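Local coordinates for protein tRNA-5-methyluridine(54) 2-sulfurtransferase (Pyrococcus horikoshii OT3, PDB 5MKP) that catalyses the ATP-dependent 2-thiolation of 5-methyluridine 54 in the T loop of tRNAs, using a [4Fe-4S] cluster held by three cysteines, at residues I53-S58 with Y75-L80; G59-A64 with E206-A211; H81-I86 with I110-E115; V124-P129 with C290-L295. All coordinates share one frame; numbering follows the deposited sequence.

Contact 1 (I53-S58 with Y75-L80); sequences ILVAVS and YNIECL
Five backbone hydrogen bonds sew Ile53-Val57 to Asn76-Leu80 in parallel register. Ile53 N gives to Asn76 O and Ile53 O receives Glu78 N; Val55 repeats the pattern between Glu78 O and Leu80 N, and Val57 N ends the series on Leu80 O. The first is nearly straight (N-H...O 170°), whereas Val57 N, 2.8 Å from Leu80 O, comes from above the carbonyl plane. CA-H groups add to the grip: Leu54 CA lies 3.3 Å from Glu78 O.

The two strands and the intervening helix 61-73 form a beta-alpha-beta crossover of the PP-loop domain, and Ala56 belongs to the ATP site.

Apolar packing differs on the two faces. On the one turned to helix 61-73, Ile53 CB meets Ile77 CG2 at 3.8 Å, and Ile53 CD1 comes obliquely on to the Tyr75 ring, 3.6 Å from Tyr75 CD1. Farther along, Val57 CG1 touches Cys79 CB at 4.0 Å. On the other face, beneath helix 130-148, Leu54 swings CG anti to its own N (chi1 -176°), which brings Leu54 CD1 within 3.7 Å of Leu80 CB. Glu78 leads its carboxylate away to Arg52 and His109.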
loop_
_atom_site.group_PDB
_atom_site.type_symbol
_atom_site.label_atom_id
_atom_site.label_comp_id
_atom_site.label_asym_id
_atom_site.label_seq_id
_atom_site.Cartn_x
_atom_site.Cartn_y
_atom_site.Cartn_z
ATOM N N ILE A 53 -13.134 -5.475 2.318
ATOM C CA ILE A 53 -11.803 -4.982 1.980
ATOM C C ILE A 53 -10.819 -5.052 3.157
ATOM O O ILE A 53 -11.161 -4.657 4.263
ATOM C CB ILE A 53 -11.915 -3.536 1.374
ATOM C CG1 ILE A 53 -13.051 -3.453 0.309
ATOM C CG2 ILE A 53 -10.589 -3.066 0.787
ATOM C CD1 ILE A 53 -13.700 -2.106 0.109
ATOM N N LEU A 54 -9.595 -5.549 2.903
ATOM C CA LEU A 54 -8.516 -5.585 3.891
ATOM C C LEU A 54 -7.523 -4.487 3.533
ATOM O O LEU A 54 -7.047 -4.426 2.396
ATOM C CB LEU A 54 -7.801 -6.943 3.943
ATOM C CG LEU A 54 -6.715 -7.109 5.026
ATOM C CD1 LEU A 54 -7.335 -7.311 6.415
ATOM C CD2 LEU A 54 -5.770 -8.269 4.688
ATOM N N VAL A 55 -7.246 -3.594 4.483
ATOM C CA VAL A 55 -6.280 -2.530 4.248
ATOM C C VAL A 55 -4.996 -2.932 4.964
ATOM O O VAL A 55 -5.014 -3.152 6.171
ATOM C CB VAL A 55 -6.790 -1.119 4.665
ATOM C CG1 VAL A 55 -5.761 -0.043 4.344
ATOM C CG2 VAL A 55 -8.125 -0.787 4.012
ATOM N N ALA A 56 -3.884 -3.037 4.219
ATOM C CA ALA A 56 -2.584 -3.361 4.807
ATOM C C ALA A 56 -2.073 -2.076 5.463
ATOM O O ALA A 56 -1.683 -1.169 4.732
ATOM C CB ALA A 56 -1.623 -3.820 3.720
ATOM N N VAL A 57 -2.150 -1.953 6.812
ATOM C CA VAL A 57 -1.710 -0.723 7.490
ATOM C C VAL A 57 -0.339 -0.939 8.184
ATOM O O VAL A 57 -0.179 -1.799 9.055
ATOM C CB VAL A 57 -2.777 -0.046 8.407
ATOM C CG1 VAL A 57 -4.100 0.130 7.674
ATOM C CG2 VAL A 57 -2.989 -0.793 9.705
ATOM N N SER A 58 0.653 -0.161 7.743
ATOM C CA SER A 58 2.045 -0.234 8.191
ATOM C C SER A 58 2.356 0.702 9.366
ATOM O O SER A 58 3.381 0.534 10.033
ATOM C CB SER A 58 2.959 0.117 7.026
ATOM O OG SER A 58 2.698 1.456 6.639
ATOM N N TYR A 75 -17.059 2.329 2.631
ATOM C CA TYR A 75 -16.674 0.965 2.262
ATOM C C TYR A 75 -16.605 0.053 3.501
ATOM O O TYR A 75 -16.431 0.539 4.630
ATOM C CB TYR A 75 -15.353 0.962 1.434
ATOM C CG TYR A 75 -15.557 1.392 -0.007
ATOM C CD1 TYR A 75 -15.977 0.482 -0.976
ATOM C CD2 TYR A 75 -15.411 2.724 -0.385
ATOM C CE1 TYR A 75 -16.217 0.881 -2.293
ATOM C CE2 TYR A 75 -15.661 3.139 -1.696
ATOM C CZ TYR A 75 -16.065 2.214 -2.648
ATOM O OH TYR A 75 -16.353 2.615 -3.934
ATOM N N ASN A 76 -16.765 -1.260 3.301
ATOM C CA ASN A 76 -16.648 -2.213 4.407
ATOM C C ASN A 76 -15.168 -2.597 4.553
ATOM O O ASN A 76 -14.661 -3.450 3.819
ATOM C CB ASN A 76 -17.554 -3.442 4.198
ATOM C CG ASN A 76 -17.670 -4.355 5.400
ATOM O OD1 ASN A 76 -17.946 -5.548 5.267
ATOM N ND2 ASN A 76 -17.500 -3.818 6.606
ATOM N N ILE A 77 -14.456 -1.916 5.454
ATOM C CA ILE A 77 -13.028 -2.183 5.600
ATOM C C ILE A 77 -12.646 -2.706 6.963
ATOM O O ILE A 77 -13.256 -2.364 7.977
ATOM C CB ILE A 77 -12.116 -0.982 5.187
ATOM C CG1 ILE A 77 -12.256 0.226 6.120
ATOM C CG2 ILE A 77 -12.326 -0.579 3.722
ATOM C CD1 ILE A 77 -10.931 0.696 6.675
ATOM N N GLU A 78 -11.627 -3.569 6.958
ATOM C CA GLU A 78 -10.933 -4.142 8.107
ATOM C C GLU A 78 -9.479 -3.919 7.797
ATOM O O GLU A 78 -9.143 -3.790 6.626
ATOM C CB GLU A 78 -11.253 -5.628 8.321
ATOM C CG GLU A 78 -12.552 -5.821 9.083
ATOM C CD GLU A 78 -13.013 -7.249 9.296
ATOM O OE1 GLU A 78 -13.945 -7.683 8.579
ATOM O OE2 GLU A 78 -12.492 -7.912 10.221
ATOM N N CYS A 79 -8.627 -3.786 8.824
ATOM C CA CYS A 79 -7.209 -3.507 8.642
ATOM C C CYS A 79 -6.326 -4.613 9.126
ATOM O O CYS A 79 -6.648 -5.268 10.116
ATOM C CB CYS A 79 -6.842 -2.193 9.314
ATOM S SG CYS A 79 -7.886 -0.804 8.830
ATOM N N LEU A 80 -5.163 -4.766 8.476
ATOM C CA LEU A 80 -4.128 -5.721 8.849
ATOM C C LEU A 80 -2.795 -5.005 9.052
ATOM O O LEU A 80 -2.293 -4.396 8.108
ATOM C CB LEU A 80 -3.953 -6.838 7.786
ATOM C CG LEU A 80 -2.725 -7.765 7.993
ATOM C CD1 LEU A 80 -2.854 -8.603 9.268
ATOM C CD2 LEU A 80 -2.505 -8.655 6.808
#

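Contact 2 (G59-A64 with E206-A211); sequences GGKDSA and EVVAYA
Lys61 and Asp62, in the first turn of helix 61-73, meet one side of helix 204-213. The preceding residues Ser58-Gly60 belong to the glycine-rich SGGKDS sequence, the PP-loop signature of this family of ATP-dependent enzymes, and Gly60 takes the N-cap position. The contact therefore sets a second helix against the start of the one that follows the nucleotide-binding loop.

Along the second segment, Val207 comes first and receives both residues. Val207 CG1 lies 3.8 Å from Lys61 CD, the two side chains crossing at about a right angle, and it also abuts the carboxylate of Asp62. Asp62 OD1 is also hydrogen-bonded to Asn159. Val208 follows, with Val208 CG2 packed 3.7 Å from Lys61 CE. The lysine reaches this position because CG starts out between the backbone N and the carbonyl carbon (chi1 50°) and the chain then runs on over both valines before bending at its last torsion. This bend turns Lys61 NZ toward two acids, with salt bridges to Glu204 and, at 3.6 Å, to Asp62 OD2. Replacing Lys61 with an alanine here would probably take from Glu204 and Asp62 the amine that bridges them and uncover the CG1 and CG2 methyls of the two valines. One turn on, Ala211 faces the root of the same side chain, while Val65 of helix 61-73 also packs on Val207 and Ala211. The closing touch is between methyl and methylene, Ala211 CB standing 4.4 Å from Lys61 CB.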
loop_
_atom_site.group_PDB
_atom_site.type_symbol
_atom_site.label_atom_id
_atom_site.label_comp_id
_atom_site.label_asym_id
_atom_site.label_seq_id
_atom_site.Cartn_x
_atom_site.Cartn_y
_atom_site.Cartn_z
ATOM N N GLY A 59 1.494 1.694 9.570
ATOM C CA GLY A 59 1.686 2.730 10.573
ATOM C C GLY A 59 2.157 4.005 9.899
ATOM O O GLY A 59 2.292 5.043 10.552
ATOM N N GLY A 60 2.406 3.907 8.588
ATOM C CA GLY A 60 2.786 5.018 7.725
ATOM C C GLY A 60 1.560 5.793 7.287
ATOM O O GLY A 60 0.436 5.340 7.502
ATOM N N LYS A 61 1.761 6.963 6.680
ATOM C CA LYS A 61 0.674 7.847 6.254
ATOM C C LYS A 61 -0.212 7.311 5.146
ATOM O O LYS A 61 -1.411 7.554 5.165
ATOM C CB LYS A 61 1.199 9.238 5.849
ATOM C CG LYS A 61 2.358 9.228 4.880
ATOM C CD LYS A 61 2.413 10.500 4.090
ATOM C CE LYS A 61 3.123 10.305 2.775
ATOM N NZ LYS A 61 4.527 9.868 2.953
ATOM N N ASP A 62 0.379 6.624 4.176
ATOM C CA ASP A 62 -0.272 6.135 2.963
ATOM C C ASP A 62 -1.389 5.139 3.216
ATOM O O ASP A 62 -2.512 5.386 2.775
ATOM C CB ASP A 62 0.799 5.609 2.019
ATOM C CG ASP A 62 1.661 6.767 1.539
ATOM O OD1 ASP A 62 1.135 7.626 0.784
ATOM O OD2 ASP A 62 2.820 6.889 2.017
ATOM N N SER A 63 -1.117 4.094 4.018
ATOM C CA SER A 63 -2.100 3.099 4.462
ATOM C C SER A 63 -3.091 3.691 5.481
ATOM O O SER A 63 -4.263 3.290 5.502
ATOM C CB SER A 63 -1.396 1.892 5.062
ATOM O OG SER A 63 -0.378 2.244 5.981
ATOM N N ALA A 64 -2.631 4.624 6.335
ATOM C CA ALA A 64 -3.500 5.287 7.307
ATOM C C ALA A 64 -4.585 6.063 6.563
ATOM O O ALA A 64 -5.772 5.856 6.843
ATOM C CB ALA A 64 -2.693 6.232 8.176
ATOM N N GLU A 206 -0.208 15.575 -1.295
ATOM C CA GLU A 206 -1.654 15.600 -1.028
ATOM C C GLU A 206 -2.000 14.621 0.086
ATOM O O GLU A 206 -2.873 14.915 0.903
ATOM C CB GLU A 206 -2.464 15.285 -2.299
ATOM C CG GLU A 206 -2.575 16.454 -3.254
ATOM C CD GLU A 206 -3.218 16.179 -4.597
ATOM O OE1 GLU A 206 -3.245 15.005 -5.036
ATOM O OE2 GLU A 206 -3.649 17.163 -5.240
ATOM N N VAL A 207 -1.295 13.472 0.131
ATOM C CA VAL A 207 -1.458 12.460 1.177
ATOM C C VAL A 207 -0.983 13.044 2.530
ATOM O O VAL A 207 -1.738 12.997 3.488
ATOM C CB VAL A 207 -0.768 11.112 0.805
ATOM C CG1 VAL A 207 -0.761 10.142 1.989
ATOM C CG2 VAL A 207 -1.431 10.476 -0.421
ATOM N N VAL A 208 0.224 13.644 2.582
ATOM C CA VAL A 208 0.767 14.295 3.789
ATOM C C VAL A 208 -0.273 15.316 4.286
ATOM O O VAL A 208 -0.655 15.256 5.453
ATOM C CB VAL A 208 2.146 14.996 3.552
ATOM C CG1 VAL A 208 2.614 15.749 4.802
ATOM C CG2 VAL A 208 3.211 14.025 3.073
ATOM N N ALA A 209 -0.752 16.226 3.394
ATOM C CA ALA A 209 -1.730 17.250 3.767
ATOM C C ALA A 209 -3.061 16.674 4.286
ATOM O O ALA A 209 -3.666 17.253 5.198
ATOM C CB ALA A 209 -1.963 18.208 2.622
ATOM N N TYR A 210 -3.491 15.520 3.744
ATOM C CA TYR A 210 -4.716 14.883 4.212
ATOM C C TYR A 210 -4.550 14.301 5.629
ATOM O O TYR A 210 -5.401 14.546 6.491
ATOM C CB TYR A 210 -5.216 13.837 3.224
ATOM C CG TYR A 210 -6.617 13.370 3.555
ATOM C CD1 TYR A 210 -6.828 12.243 4.351
ATOM C CD2 TYR A 210 -7.733 14.055 3.080
ATOM C CE1 TYR A 210 -8.115 11.813 4.669
ATOM C CE2 TYR A 210 -9.024 13.620 3.369
ATOM C CZ TYR A 210 -9.210 12.503 4.173
ATOM O OH TYR A 210 -10.480 12.073 4.469
ATOM N N ALA A 211 -3.437 13.575 5.872
ATOM C CA ALA A 211 -3.105 12.981 7.172
ATOM C C ALA A 211 -3.081 14.025 8.291
ATOM O O ALA A 211 -3.637 13.767 9.357
ATOM C CB ALA A 211 -1.763 12.266 7.100
#

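Contact 3 (H81-I86 with I110-E115); sequences HINLGI and IVRIKE
Strands 76-83 and 108-112, with helix 90-104 between them in the chain, make a beta-alpha-beta unit of the PP-loop domain; Ile82, near the end of strand 76-83, belongs to the ATP site, and Leu84, in the loop just after it, to the iron-sulfur cluster pocket. Three backbone bonds hold the parallel pair. His81 O takes Val111 N, Asn83 N gives to Val111 O at 2.8 Å, and Asn83 O takes Ile113 N, the first residue of helix 113-117. Water 1 spans the same junction, giving to Asn83 O and accepting from Lys114 N.

Asn83 also folds its own chain. With CG anti to the backbone N (chi1 -178°), Asn83 OD1 accepts Gly85 N at 2.8 Å in an Asx turn. Asn83 ND2 lies 3.7 Å from Arg112 CD, the amide and guanidinium planes 55° apart, and both groups bind Glu94 OE2. Arg112 NH1 makes a further salt bridge with Glu115 OE2. At Gly85, a CB would clash with Lys114 CB.

Across the sheet, Ile113 CD1 touches both Ile82 CG2 at 3.5 Å and Leu84 CD2 at 3.6 Å, lying alongside the leucine, the two pointing the same way. Ile82 and Ile113 pack there against helix 130-148, whereas His81, Asn83 and Ile110 face helix 90-104, and strand 52-56 flanks strand 76-83 away from strand 108-112.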
loop_
_atom_site.group_PDB
_atom_site.type_symbol
_atom_site.label_atom_id
_atom_site.label_comp_id
_atom_site.label_asym_id
_atom_site.label_seq_id
_atom_site.Cartn_x
_atom_site.Cartn_y
_atom_site.Cartn_z
ATOM N N HIS A 81 -2.203 -5.132 10.254
ATOM C CA HIS A 81 -0.867 -4.605 10.546
ATOM C C HIS A 81 0.105 -5.748 10.690
ATOM O O HIS A 81 -0.084 -6.620 11.541
ATOM C CB HIS A 81 -0.804 -3.704 11.794
ATOM C CG HIS A 81 0.601 -3.292 12.131
ATOM N ND1 HIS A 81 1.269 -2.313 11.399
ATOM C CD2 HIS A 81 1.449 -3.788 13.062
ATOM C CE1 HIS A 81 2.478 -2.231 11.928
ATOM N NE2 HIS A 81 2.638 -3.107 12.921
ATOM N N ILE A 82 1.163 -5.727 9.875
ATOM C CA ILE A 82 2.214 -6.735 9.945
ATOM C C ILE A 82 3.380 -6.153 10.722
ATOM O O ILE A 82 4.069 -5.240 10.250
ATOM C CB ILE A 82 2.619 -7.342 8.568
ATOM C CG1 ILE A 82 1.396 -7.985 7.847
ATOM C CG2 ILE A 82 3.738 -8.364 8.750
ATOM C CD1 ILE A 82 1.499 -8.115 6.297
ATOM N N ASN A 83 3.559 -6.652 11.952
ATOM C CA ASN A 83 4.674 -6.296 12.806
ATOM C C ASN A 83 5.884 -7.157 12.360
ATOM O O ASN A 83 5.847 -8.389 12.419
ATOM C CB ASN A 83 4.313 -6.506 14.273
ATOM C CG ASN A 83 5.401 -6.107 15.239
ATOM O OD1 ASN A 83 6.583 -6.249 14.969
ATOM N ND2 ASN A 83 5.033 -5.673 16.419
ATOM N N LEU A 84 6.949 -6.474 11.893
ATOM C CA LEU A 84 8.217 -7.031 11.390
ATOM C C LEU A 84 9.225 -7.458 12.471
ATOM O O LEU A 84 10.245 -8.061 12.151
ATOM C CB LEU A 84 8.861 -6.023 10.434
ATOM C CG LEU A 84 7.920 -5.376 9.410
ATOM C CD1 LEU A 84 8.575 -4.187 8.759
ATOM C CD2 LEU A 84 7.422 -6.382 8.374
ATOM N N GLY A 85 8.931 -7.156 13.730
ATOM C CA GLY A 85 9.782 -7.510 14.862
ATOM C C GLY A 85 11.174 -6.906 14.859
ATOM O O GLY A 85 12.131 -7.548 15.314
ATOM N N ILE A 86 11.286 -5.660 14.346
ATOM C CA ILE A 86 12.507 -4.863 14.285
ATOM C C ILE A 86 12.605 -4.099 15.618
ATOM O O ILE A 86 11.846 -3.147 15.834
ATOM C CB ILE A 86 12.520 -3.922 13.040
ATOM C CG1 ILE A 86 12.302 -4.723 11.722
ATOM C CG2 ILE A 86 13.825 -3.098 12.991
ATOM C CD1 ILE A 86 12.067 -3.912 10.452
ATOM N N ILE A 110 -3.463 -8.031 13.760
ATOM C CA ILE A 110 -2.014 -7.910 13.882
ATOM C C ILE A 110 -1.393 -9.265 13.687
ATOM O O ILE A 110 -1.916 -10.250 14.193
ATOM C CB ILE A 110 -1.583 -7.240 15.237
ATOM C CG1 ILE A 110 -2.253 -5.829 15.403
ATOM C CG2 ILE A 110 -0.025 -7.137 15.368
ATOM C CD1 ILE A 110 -2.338 -5.306 16.805
ATOM N N VAL A 111 -0.308 -9.315 12.882
ATOM C CA VAL A 111 0.505 -10.501 12.598
ATOM C C VAL A 111 1.912 -10.109 13.037
ATOM O O VAL A 111 2.440 -9.097 12.564
ATOM C CB VAL A 111 0.474 -10.957 11.096
ATOM C CG1 VAL A 111 1.500 -12.065 10.814
ATOM C CG2 VAL A 111 -0.921 -11.400 10.673
ATOM N N ARG A 112 2.486 -10.883 13.972
ATOM C CA ARG A 112 3.838 -10.693 14.476
ATOM C C ARG A 112 4.734 -11.764 13.869
ATOM O O ARG A 112 4.661 -12.926 14.251
ATOM C CB ARG A 112 3.885 -10.737 16.004
ATOM C CG ARG A 112 2.963 -9.741 16.671
ATOM C CD ARG A 112 3.682 -8.908 17.704
ATOM N NE ARG A 112 2.765 -7.953 18.319
ATOM C CZ ARG A 112 2.495 -7.889 19.618
ATOM N NH1 ARG A 112 3.106 -8.705 20.472
ATOM N NH2 ARG A 112 1.635 -6.992 20.078
ATOM N N ILE A 113 5.542 -11.370 12.890
ATOM C CA ILE A 113 6.484 -12.215 12.155
ATOM C C ILE A 113 7.406 -12.952 13.124
ATOM O O ILE A 113 7.632 -14.152 12.954
ATOM C CB ILE A 113 7.250 -11.337 11.114
ATOM C CG1 ILE A 113 6.379 -11.075 9.871
ATOM C CG2 ILE A 113 8.632 -11.872 10.735
ATOM C CD1 ILE A 113 6.895 -9.927 9.022
ATOM N N LYS A 114 7.903 -12.237 14.155
ATOM C CA LYS A 114 8.795 -12.795 15.164
ATOM C C LYS A 114 8.108 -13.936 15.921
ATOM O O LYS A 114 8.756 -14.920 16.233
ATOM C CB LYS A 114 9.330 -11.685 16.094
ATOM C CG LYS A 114 10.508 -12.109 16.954
ATOM C CD LYS A 114 11.450 -10.948 17.201
ATOM C CE LYS A 114 12.516 -11.279 18.225
ATOM N NZ LYS A 114 13.433 -12.367 17.777
ATOM N N GLU A 115 6.789 -13.828 16.149
ATOM C CA GLU A 115 5.998 -14.848 16.826
ATOM C C GLU A 115 5.735 -16.086 15.959
ATOM O O GLU A 115 5.893 -17.197 16.449
ATOM C CB GLU A 115 4.693 -14.256 17.383
ATOM C CG GLU A 115 4.905 -13.276 18.534
ATOM C CD GLU A 115 3.677 -12.575 19.102
ATOM O OE1 GLU A 115 2.539 -12.882 18.676
ATOM O OE2 GLU A 115 3.863 -11.705 19.984
HETATM O O HOH W 1 7.027 -9.536 14.980
#

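Contact 4 (V124-P129 with C290-L295); sequences VKTRRP and CKFWGL. With ZN (zinc ion), chain C.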
loop_
_atom_site.group_PDB
_atom_site.type_symbol
_atom_site.label_atom_id
_atom_site.label_comp_id
_atom_site.label_asym_id
_atom_site.label_seq_id
_atom_site.Cartn_x
_atom_site.Cartn_y
_atom_site.Cartn_z
ATOM N N VAL A 124 17.608 -12.684 10.460
ATOM C CA VAL A 124 17.829 -13.909 9.667
ATOM C C VAL A 124 19.301 -13.969 9.165
ATOM O O VAL A 124 19.786 -13.007 8.556
ATOM C CB VAL A 124 16.836 -13.974 8.463
ATOM C CG1 VAL A 124 16.905 -15.318 7.752
ATOM C CG2 VAL A 124 15.407 -13.674 8.891
ATOM N N LYS A 125 19.975 -15.116 9.373
ATOM C CA LYS A 125 21.350 -15.336 8.922
ATOM C C LYS A 125 21.419 -15.476 7.374
ATOM O O LYS A 125 21.391 -16.585 6.831
ATOM C CB LYS A 125 21.970 -16.556 9.633
ATOM C CG LYS A 125 22.373 -16.322 11.086
ATOM C CD LYS A 125 23.055 -17.567 11.665
ATOM C CE LYS A 125 23.186 -17.503 13.169
ATOM N NZ LYS A 125 23.622 -18.801 13.747
ATOM N N THR A 126 21.486 -14.327 6.674
ATOM C CA THR A 126 21.536 -14.232 5.208
ATOM C C THR A 126 22.208 -12.935 4.779
ATOM O O THR A 126 22.068 -11.922 5.463
ATOM C CB THR A 126 20.112 -14.358 4.568
ATOM O OG1 THR A 126 20.210 -14.181 3.156
ATOM C CG2 THR A 126 19.085 -13.350 5.129
ATOM N N ARG A 127 22.890 -12.952 3.622
ATOM C CA ARG A 127 23.509 -11.747 3.077
ATOM C C ARG A 127 22.474 -10.977 2.248
ATOM O O ARG A 127 22.717 -9.827 1.881
ATOM C CB ARG A 127 24.772 -12.073 2.271
ATOM C CG ARG A 127 25.924 -12.595 3.139
ATOM C CD ARG A 127 27.190 -12.894 2.353
ATOM N NE ARG A 127 27.012 -14.033 1.452
ATOM C CZ ARG A 127 26.830 -13.940 0.137
ATOM N NH1 ARG A 127 26.819 -12.753 -0.459
ATOM N NH2 ARG A 127 26.641 -15.030 -0.588
ATOM N N ARG A 128 21.298 -11.604 1.996
ATOM C CA ARG A 128 20.167 -11.007 1.281
ATOM C C ARG A 128 19.684 -9.781 2.083
ATOM O O ARG A 128 19.434 -9.903 3.299
ATOM C CB ARG A 128 19.018 -12.033 1.089
ATOM C CG ARG A 128 17.997 -11.651 0.018
ATOM C CD ARG A 128 16.872 -12.662 -0.116
ATOM N NE ARG A 128 15.696 -12.074 -0.768
ATOM C CZ ARG A 128 14.509 -12.669 -0.881
ATOM N NH1 ARG A 128 14.320 -13.891 -0.395
ATOM N NH2 ARG A 128 13.503 -12.048 -1.484
ATOM N N PRO A 129 19.631 -8.585 1.439
ATOM C CA PRO A 129 19.211 -7.371 2.168
ATOM C C PRO A 129 17.838 -7.513 2.820
ATOM O O PRO A 129 16.935 -8.072 2.186
ATOM C CB PRO A 129 19.228 -6.277 1.092
ATOM C CG PRO A 129 19.161 -7.012 -0.209
ATOM C CD PRO A 129 19.925 -8.277 0.026
ATOM N N CYS A 290 7.816 -19.851 1.538
ATOM C CA CYS A 290 8.054 -21.137 2.184
ATOM C C CYS A 290 9.483 -21.603 2.050
ATOM O O CYS A 290 10.027 -22.139 3.020
ATOM C CB CYS A 290 7.090 -22.192 1.658
ATOM S SG CYS A 290 5.410 -22.016 2.274
ATOM N N LYS A 291 10.079 -21.439 0.841
ATOM C CA LYS A 291 11.454 -21.843 0.558
ATOM C C LYS A 291 12.422 -21.034 1.394
ATOM O O LYS A 291 13.303 -21.619 2.013
ATOM C CB LYS A 291 11.781 -21.732 -0.942
ATOM C CG LYS A 291 11.840 -23.079 -1.659
ATOM C CD LYS A 291 12.683 -23.007 -2.933
ATOM C CE LYS A 291 13.288 -24.355 -3.281
ATOM N NZ LYS A 291 14.290 -24.266 -4.383
ATOM N N PHE A 292 12.223 -19.705 1.462
ATOM C CA PHE A 292 13.058 -18.778 2.232
ATOM C C PHE A 292 13.041 -19.047 3.737
ATOM O O PHE A 292 14.093 -19.133 4.355
ATOM C CB PHE A 292 12.693 -17.300 1.933
ATOM C CG PHE A 292 13.544 -16.321 2.705
ATOM C CD1 PHE A 292 14.859 -16.062 2.322
ATOM C CD2 PHE A 292 13.053 -15.698 3.852
ATOM C CE1 PHE A 292 15.662 -15.191 3.065
ATOM C CE2 PHE A 292 13.865 -14.841 4.606
ATOM C CZ PHE A 292 15.163 -14.594 4.206
ATOM N N TRP A 293 11.848 -19.138 4.321
ATOM C CA TRP A 293 11.639 -19.340 5.757
ATOM C C TRP A 293 11.856 -20.803 6.241
ATOM O O TRP A 293 11.844 -21.054 7.447
ATOM C CB TRP A 293 10.252 -18.802 6.144
ATOM C CG TRP A 293 10.167 -17.308 6.088
ATOM C CD1 TRP A 293 9.508 -16.554 5.157
ATOM C CD2 TRP A 293 10.815 -16.380 6.972
ATOM N NE1 TRP A 293 9.684 -15.212 5.420
ATOM C CE2 TRP A 293 10.487 -15.076 6.526
ATOM C CE3 TRP A 293 11.642 -16.524 8.100
ATOM C CZ2 TRP A 293 10.968 -13.924 7.164
ATOM C CZ3 TRP A 293 12.100 -15.386 8.740
ATOM C CH2 TRP A 293 11.781 -14.103 8.261
ATOM N N GLY A 294 12.091 -21.722 5.300
ATOM C CA GLY A 294 12.303 -23.142 5.560
ATOM C C GLY A 294 11.143 -23.778 6.298
ATOM O O GLY A 294 11.352 -24.473 7.300
ATOM N N LEU A 295 9.906 -23.506 5.829
ATOM C CA LEU A 295 8.678 -24.015 6.438
ATOM C C LEU A 295 8.197 -25.312 5.796
ATOM O O LEU A 295 8.151 -25.439 4.569
ATOM C CB LEU A 295 7.557 -22.950 6.442
ATOM C CG LEU A 295 7.904 -21.574 7.031
ATOM C CD1 LEU A 295 6.873 -20.547 6.641
ATOM C CD2 LEU A 295 8.096 -21.628 8.539
HETATM ZN ZN ZN C . 4.283 -21.976 0.250
#
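Phe292 and Trp293, toward the C-terminal part of helix 288-293, receive the loop Val124-Arg128 through side chains alone. Val124 straddles the two rings with its two methyls. Its chi1 of -172° sends Val124 CG1 to Phe292 CZ at 4.0 Å, and CG2 to the six-membered ring of the indole, obliquely, 3.7 Å from Trp293 CH2. Thr126 adds its CG2 methyl at the Phe292 edge, near the ring plane, while its OG1 turns back to accept Arg128 N at 3.0 Å in an ST turn.

Arg128 stretches out from CG to NE and brings NH1 to 3.5 Å from Phe292 CD1. The guanidinium plane stands almost perpendicular to the ring, at 85°, and with Arg128 CZ 5.2 Å from the centroid of the Phe292 ring any cation-pi attraction is at most weak. NE is hydrogen-bonded to Ser132, which helps fix the group's direction. Phe292 itself, CG anti to the backbone N (chi1 -180°), projects toward the loop; an alanine in its place would probably leave Val124 CG1 and Thr126 CG2 without their aromatic partner and the Arg128 head with more freedom to turn. Between the neighbours, Phe292 CD2 lies over one face of the Trp293 indole, 3.6 Å above its plane, toward the rim.

Cys290 SG, beginning the same segment, binds zinc at 2.3 Å, a site completed by Cys275, Cys278 and Cys287. Helix 130-148 lies beside both segments: Tyr133 stacks on Phe292 and touches Val124, and Thr137 bonds Trp293 NE1, while Leu117 of helix 113-117 packs on Trp293.

Overall arrangement
From the N terminus, strand 52-56 passes through the glycine-rich loop into helix 61-73, and contact 1 closes this short excursion when strand 76-83 returns alongside. Contact 3 closes the next, by way of helix 90-104, and adds strand 108-112, parallel, at the edge of the same mixed sheet; the two contacts follow in series and touch through the probable Val57 O to His81 ND1 hydrogen bond. Contact 2 opens between the segments of contact 1 and closes far later at helix 204-213, so it crosses contact 1 and encloses contact 3. Contact 4 starts within that long span, crosses contact 2, and ties the loop before helix 130-148 to the C-terminal zinc-binding region.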